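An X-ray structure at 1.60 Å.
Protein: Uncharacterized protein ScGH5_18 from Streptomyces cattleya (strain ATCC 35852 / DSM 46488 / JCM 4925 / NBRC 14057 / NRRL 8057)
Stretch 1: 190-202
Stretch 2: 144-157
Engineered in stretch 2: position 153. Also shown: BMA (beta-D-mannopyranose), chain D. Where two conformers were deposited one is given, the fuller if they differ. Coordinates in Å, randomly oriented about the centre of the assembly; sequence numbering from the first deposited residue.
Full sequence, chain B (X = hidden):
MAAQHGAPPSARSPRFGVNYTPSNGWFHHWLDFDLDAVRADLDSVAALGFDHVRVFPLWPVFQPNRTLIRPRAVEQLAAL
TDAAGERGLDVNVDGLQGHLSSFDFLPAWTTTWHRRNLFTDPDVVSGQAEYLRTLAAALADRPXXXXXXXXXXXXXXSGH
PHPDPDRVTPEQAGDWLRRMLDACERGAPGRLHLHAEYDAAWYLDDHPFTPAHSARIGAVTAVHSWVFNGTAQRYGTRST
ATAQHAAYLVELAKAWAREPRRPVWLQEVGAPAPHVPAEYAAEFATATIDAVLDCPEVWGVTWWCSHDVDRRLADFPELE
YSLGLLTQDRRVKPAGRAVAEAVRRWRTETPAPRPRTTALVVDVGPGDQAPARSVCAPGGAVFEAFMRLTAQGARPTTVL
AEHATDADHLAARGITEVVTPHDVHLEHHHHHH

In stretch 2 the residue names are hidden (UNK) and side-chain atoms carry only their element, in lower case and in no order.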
# COMPACT_ATOMS: atom_id res chain seq x y z
N GLY B 190 30.63 -1.20 10.90
CA GLY B 190 31.35 -0.04 11.37
C GLY B 190 30.68 1.29 11.10
O GLY B 190 31.21 2.32 11.54
N ARG B 191 29.54 1.30 10.42
CA ARG B 191 28.84 2.55 10.13
C ARG B 191 27.86 2.87 11.25
O ARG B 191 27.70 2.12 12.22
CB ARG B 191 28.15 2.45 8.77
CG ARG B 191 28.89 3.15 7.62
CD ARG B 191 30.37 2.81 7.60
NE ARG B 191 30.61 1.39 7.35
CZ ARG B 191 30.81 0.87 6.14
NH1 ARG B 191 31.03 -0.43 6.00
NH2 ARG B 191 30.77 1.66 5.07
N LEU B 192 27.19 4.02 11.13
CA LEU B 192 26.38 4.59 12.21
C LEU B 192 24.95 4.10 12.07
O LEU B 192 24.17 4.67 11.31
CB LEU B 192 26.45 6.11 12.16
CG LEU B 192 25.75 6.89 13.28
CD1 LEU B 192 26.58 6.78 14.55
CD2 LEU B 192 25.54 8.36 12.91
N HIS B 193 24.60 3.04 12.79
CA HIS B 193 23.28 2.43 12.68
C HIS B 193 22.50 2.67 13.96
O HIS B 193 22.99 2.40 15.06
CB HIS B 193 23.38 0.92 12.39
CG HIS B 193 24.22 0.61 11.19
ND1 HIS B 193 23.99 1.19 9.96
CD2 HIS B 193 25.30 -0.19 11.05
CE1 HIS B 193 24.89 0.73 9.10
NE2 HIS B 193 25.70 -0.10 9.74
N LEU B 194 21.28 3.18 13.81
CA LEU B 194 20.45 3.60 14.92
C LEU B 194 18.99 3.34 14.58
O LEU B 194 18.65 2.93 13.47
CB LEU B 194 20.66 5.09 15.22
CG LEU B 194 20.24 6.01 14.07
CD1 LEU B 194 19.53 7.25 14.59
CD2 LEU B 194 21.44 6.43 13.20
N HIS B 195 18.12 3.63 15.54
CA HIS B 195 16.69 3.65 15.31
C HIS B 195 16.17 4.97 15.85
O HIS B 195 16.83 5.64 16.64
CB HIS B 195 16.00 2.44 15.98
CG HIS B 195 15.96 2.52 17.47
ND1 HIS B 195 14.83 2.89 18.17
CD2 HIS B 195 16.91 2.27 18.40
CE1 HIS B 195 15.09 2.87 19.47
NE2 HIS B 195 16.35 2.49 19.63
N ALA B 196 14.98 5.38 15.38
CA ALA B 196 14.49 6.73 15.60
C ALA B 196 12.99 6.66 15.86
O ALA B 196 12.22 6.40 14.94
CB ALA B 196 14.78 7.64 14.41
N GLU B 197 12.60 6.90 17.10
CA GLU B 197 11.20 6.76 17.50
C GLU B 197 10.60 8.12 17.82
O GLU B 197 11.28 9.00 18.37
CB GLU B 197 11.08 5.83 18.72
CG GLU B 197 11.90 4.52 18.60
CD GLU B 197 11.64 3.75 17.31
OE1 GLU B 197 12.55 3.01 16.86
OE2 GLU B 197 10.54 3.87 16.74
N TYR B 198 9.32 8.31 17.47
CA TYR B 198 8.66 9.58 17.76
C TYR B 198 8.34 9.68 19.25
O TYR B 198 8.48 8.71 20.01
CB TYR B 198 7.43 9.75 16.88
CG TYR B 198 6.10 9.33 17.47
CD1 TYR B 198 5.70 7.99 17.46
CD2 TYR B 198 5.21 10.27 17.98
CE1 TYR B 198 4.47 7.60 17.98
CE2 TYR B 198 3.97 9.90 18.48
CZ TYR B 198 3.62 8.56 18.48
OH TYR B 198 2.39 8.20 18.99
N ASP B 199 7.93 10.88 19.69
CA ASP B 199 8.02 11.24 21.10
C ASP B 199 7.10 10.43 22.01
O ASP B 199 7.21 10.58 23.24
CB ASP B 199 7.81 12.76 21.31
CG ASP B 199 6.43 13.26 20.87
OD1 ASP B 199 5.44 12.48 20.90
OD2 ASP B 199 6.34 14.45 20.50
N ALA B 200 6.22 9.57 21.48
CA ALA B 200 5.54 8.61 22.34
C ALA B 200 6.52 7.77 23.14
O ALA B 200 6.21 7.34 24.26
CB ALA B 200 4.65 7.68 21.50
N ALA B 201 7.72 7.54 22.60
CA ALA B 201 8.72 6.77 23.34
C ALA B 201 9.12 7.46 24.65
O ALA B 201 9.53 6.78 25.60
CB ALA B 201 9.96 6.54 22.48
N TRP B 202 9.00 8.79 24.72
CA TRP B 202 9.31 9.52 25.94
C TRP B 202 8.08 9.96 26.72
O TRP B 202 8.19 10.21 27.92
CB TRP B 202 10.16 10.77 25.63
CG TRP B 202 11.24 10.50 24.63
CD1 TRP B 202 11.16 10.65 23.27
CD2 TRP B 202 12.54 9.98 24.90
NE1 TRP B 202 12.34 10.28 22.69
CE2 TRP B 202 13.21 9.86 23.67
CE3 TRP B 202 13.20 9.61 26.07
CZ2 TRP B 202 14.51 9.39 23.57
CZ3 TRP B 202 14.50 9.15 25.97
CH2 TRP B 202 15.14 9.04 24.73
N UNK B 144 30.54 8.66 1.82
CA UNK B 144 29.62 9.61 2.43
C UNK B 144 28.38 8.94 3.02
O UNK B 144 27.50 9.63 3.53
c UNK B 144 28.27 10.12 0.36
o UNK B 144 28.55 9.08 -0.25
n UNK B 144 27.13 10.77 0.18
c UNK B 144 29.20 10.67 1.42
N UNK B 145 28.29 7.61 2.96
CA UNK B 145 27.19 6.89 3.59
C UNK B 145 27.43 6.84 5.10
O UNK B 145 28.39 6.23 5.56
c UNK B 145 26.07 4.60 3.65
c UNK B 145 24.20 2.88 4.83
c UNK B 145 23.80 4.12 4.36
c UNK B 145 26.45 3.35 4.13
c UNK B 145 24.74 4.98 3.77
c UNK B 145 25.52 2.50 4.73
c UNK B 145 27.08 5.49 2.99
N UNK B 146 26.54 7.48 5.85
CA UNK B 146 26.66 7.52 7.30
C UNK B 146 26.26 6.19 7.92
O UNK B 146 26.94 5.68 8.82
c UNK B 146 26.18 10.09 7.61
c UNK B 146 25.04 11.01 8.03
c UNK B 146 27.46 10.42 8.36
c UNK B 146 25.80 8.64 7.88
N UNK B 147 25.14 5.64 7.48
CA UNK B 147 24.60 4.42 8.05
C UNK B 147 23.10 4.43 7.88
O UNK B 147 22.54 5.26 7.17
N UNK B 148 22.46 3.49 8.57
CA UNK B 148 21.01 3.29 8.49
C UNK B 148 20.32 3.75 9.76
O UNK B 148 20.83 3.57 10.87
c UNK B 148 21.33 1.12 7.13
s UNK B 148 20.77 1.75 5.55
c UNK B 148 20.67 1.81 8.29
c UNK B 148 19.02 1.42 5.59
N UNK B 149 19.12 4.31 9.59
CA UNK B 149 18.12 4.39 10.65
C UNK B 149 17.06 3.34 10.34
O UNK B 149 16.64 3.22 9.19
c UNK B 149 16.42 5.86 11.79
c UNK B 149 17.51 5.79 10.73
o UNK B 149 18.53 6.74 11.06
N UNK B 150 16.66 2.55 11.34
CA UNK B 150 15.81 1.39 11.07
C UNK B 150 14.56 1.80 10.29
O UNK B 150 14.23 1.20 9.26
c UNK B 150 14.32 -0.35 12.12
c UNK B 150 16.69 -0.04 12.93
c UNK B 150 15.45 0.66 12.37
N UNK B 151 13.88 2.86 10.74
CA UNK B 151 12.73 3.38 10.00
C UNK B 151 12.17 4.60 10.72
O UNK B 151 12.33 4.77 11.93
N UNK B 152 11.50 5.44 9.94
CA UNK B 152 11.06 6.74 10.46
C UNK B 152 9.90 6.54 11.43
O UNK B 152 8.75 6.32 11.02
o UNK B 152 10.57 9.57 10.71
c UNK B 152 10.00 8.93 9.84
n UNK B 152 8.80 9.28 9.35
c UNK B 152 10.63 7.66 9.32
N UNK B 153 10.19 6.63 12.73
CA UNK B 153 9.16 6.54 13.77
C UNK B 153 8.30 5.29 13.58
O UNK B 153 7.07 5.35 13.61
c UNK B 153 8.28 7.80 13.79
N UNK B 154 8.97 4.15 13.38
CA UNK B 154 8.26 2.89 13.20
C UNK B 154 7.42 2.56 14.43
O UNK B 154 6.40 1.87 14.31
c UNK B 154 9.24 1.74 12.87
c UNK B 154 8.14 0.71 10.83
c UNK B 154 10.04 1.32 14.10
c UNK B 154 8.49 0.54 12.29
N UNK B 155 7.80 3.09 15.60
CA UNK B 155 7.01 2.88 16.81
C UNK B 155 5.57 3.36 16.68
O UNK B 155 4.73 2.94 17.48
n UNK B 155 7.42 5.75 19.04
o UNK B 155 8.05 5.68 16.89
c UNK B 155 7.72 5.10 17.93
c UNK B 155 7.67 3.56 18.03
N UNK B 156 5.26 4.23 15.71
CA UNK B 156 3.88 4.68 15.60
C UNK B 156 2.93 3.57 15.14
O UNK B 156 1.72 3.73 15.26
c UNK B 156 2.65 5.46 12.42
c UNK B 156 3.96 5.59 13.18
o UNK B 156 1.73 6.25 12.60
n UNK B 156 2.57 4.45 11.56
c UNK B 156 3.77 5.90 14.67
N UNK B 157 3.45 2.44 14.66
CA UNK B 157 2.60 1.30 14.32
C UNK B 157 2.25 0.44 15.53
O UNK B 157 1.46 -0.50 15.39
c UNK B 157 2.21 1.05 11.06
c UNK B 157 2.26 1.61 9.80
c UNK B 157 3.44 2.19 9.35
c UNK B 157 4.57 2.20 10.17
c UNK B 157 4.51 1.62 11.43
c UNK B 157 3.26 0.42 13.26
c UNK B 157 3.33 1.05 11.89
C1 BMA D . 7.22 13.41 11.76
C2 BMA D . 7.96 13.03 10.44
C3 BMA D . 6.96 13.07 9.30
C4 BMA D . 6.09 14.40 9.36
C5 BMA D . 6.65 15.39 10.43
C6 BMA D . 5.81 16.63 10.61
O2 BMA D . 8.54 11.74 10.51
O3 BMA D . 6.15 11.87 9.28
O4 BMA D . 6.13 15.01 8.10
O5 BMA D . 6.68 14.75 11.72
O6 BMA D . 4.50 16.20 11.05
O HOH W 1 13.38 3.40 14.03

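Position 144 carries two carbons, the second bearing one oxygen and one nitrogen, and touches nothing on stretch 1; this is Asn 144, its amide nitrogen hydrogen-bonded elsewhere in the structure. Position 145 has one carbon and a six-carbon ring without oxygen, a ring carbon 4.3 Å from CG of Arg 191: Phe 145, whose apolar CD2 suits the aliphatic part of that arginine. At 146, four carbons fork at the second and stay 5.0 Å or more from stretch 1: Leu 146. Its backbone matters most here, since its O accepts a hydrogen bond from N of Leu 192 (2.9 Å), a bond that leaves the side chain free.

Position 147 has no side-chain atoms and is Gly 147. A CB would lie 2.0 Å from O of Leu 192, and phi/psi of 151/-168 would also jam it against the preceding carbonyl; only glycine fits. Position 148 shows two carbons, a sulfur and a terminal carbon, unbranched, the first carbon 3.8 Å from ND1 of His 193: Met 148. Its flexible chain leaves sideways and its end leads away from stretch 1, while its N donates to ND1 of His 193 (3.1 Å), at the edge of that ring, and its O accepts from N of Leu 194 (3.0 Å).

At 149 one carbon bears an oxygen and a carbon, the latter 3.6 Å from CB of Ala 196: Thr 149, small and two-natured, its methyl meeting a methyl and its hydroxyl bonded elsewhere in the structure. Position 150 has three carbons branching at the first, one 4.0 Å from CB of His 195: Val 150, compact and apolar against that carbon, its N donating to O of Leu 194 (2.9 Å). Position 151, bare again, is Gly 151; its O receives a hydrogen bond from a water that accepts one from N of Ala 196.

Position 152 has two carbons, then oxygen and nitrogen, none near stretch 1: Asn 152, whose ND2 supplies a donor for O2 of the mannose (2.7 Å). Position 153 has one carbon, 3.8 Å from CB of Tyr 198: the engineered Ala 153. At 154 four carbons fork at the first, the shorter arm 3.7 Å from OE2 of Glu 197: Ile 154, whose longer arm leads away.

Position 155 has two carbons, then oxygen and nitrogen, the oxygen 3.0 Å from N of Tyr 198 and the nitrogen 3.3 Å from its O: Asn 155. The amide suits Tyr 198 by both accepting and donating: OD1 accepts from N and ND2 donates to O. Position 156 has one carbon more before its oxygen and nitrogen, its first carbon 3.8 Å from CE1 of Tyr 198: Gln 156, whose amide is bonded elsewhere. Position 157, one carbon and a six-carbon ring, is Phe 157, out of reach.

The contact thus begins as parallel strand pairing, turns a corner at Val 150, and closes where Asn 155 grips Tyr 198 while its own N donates to OE2 of Glu 197 (3.1 Å).

Stretch 2 144-157: NFLGMTVGNAINQF
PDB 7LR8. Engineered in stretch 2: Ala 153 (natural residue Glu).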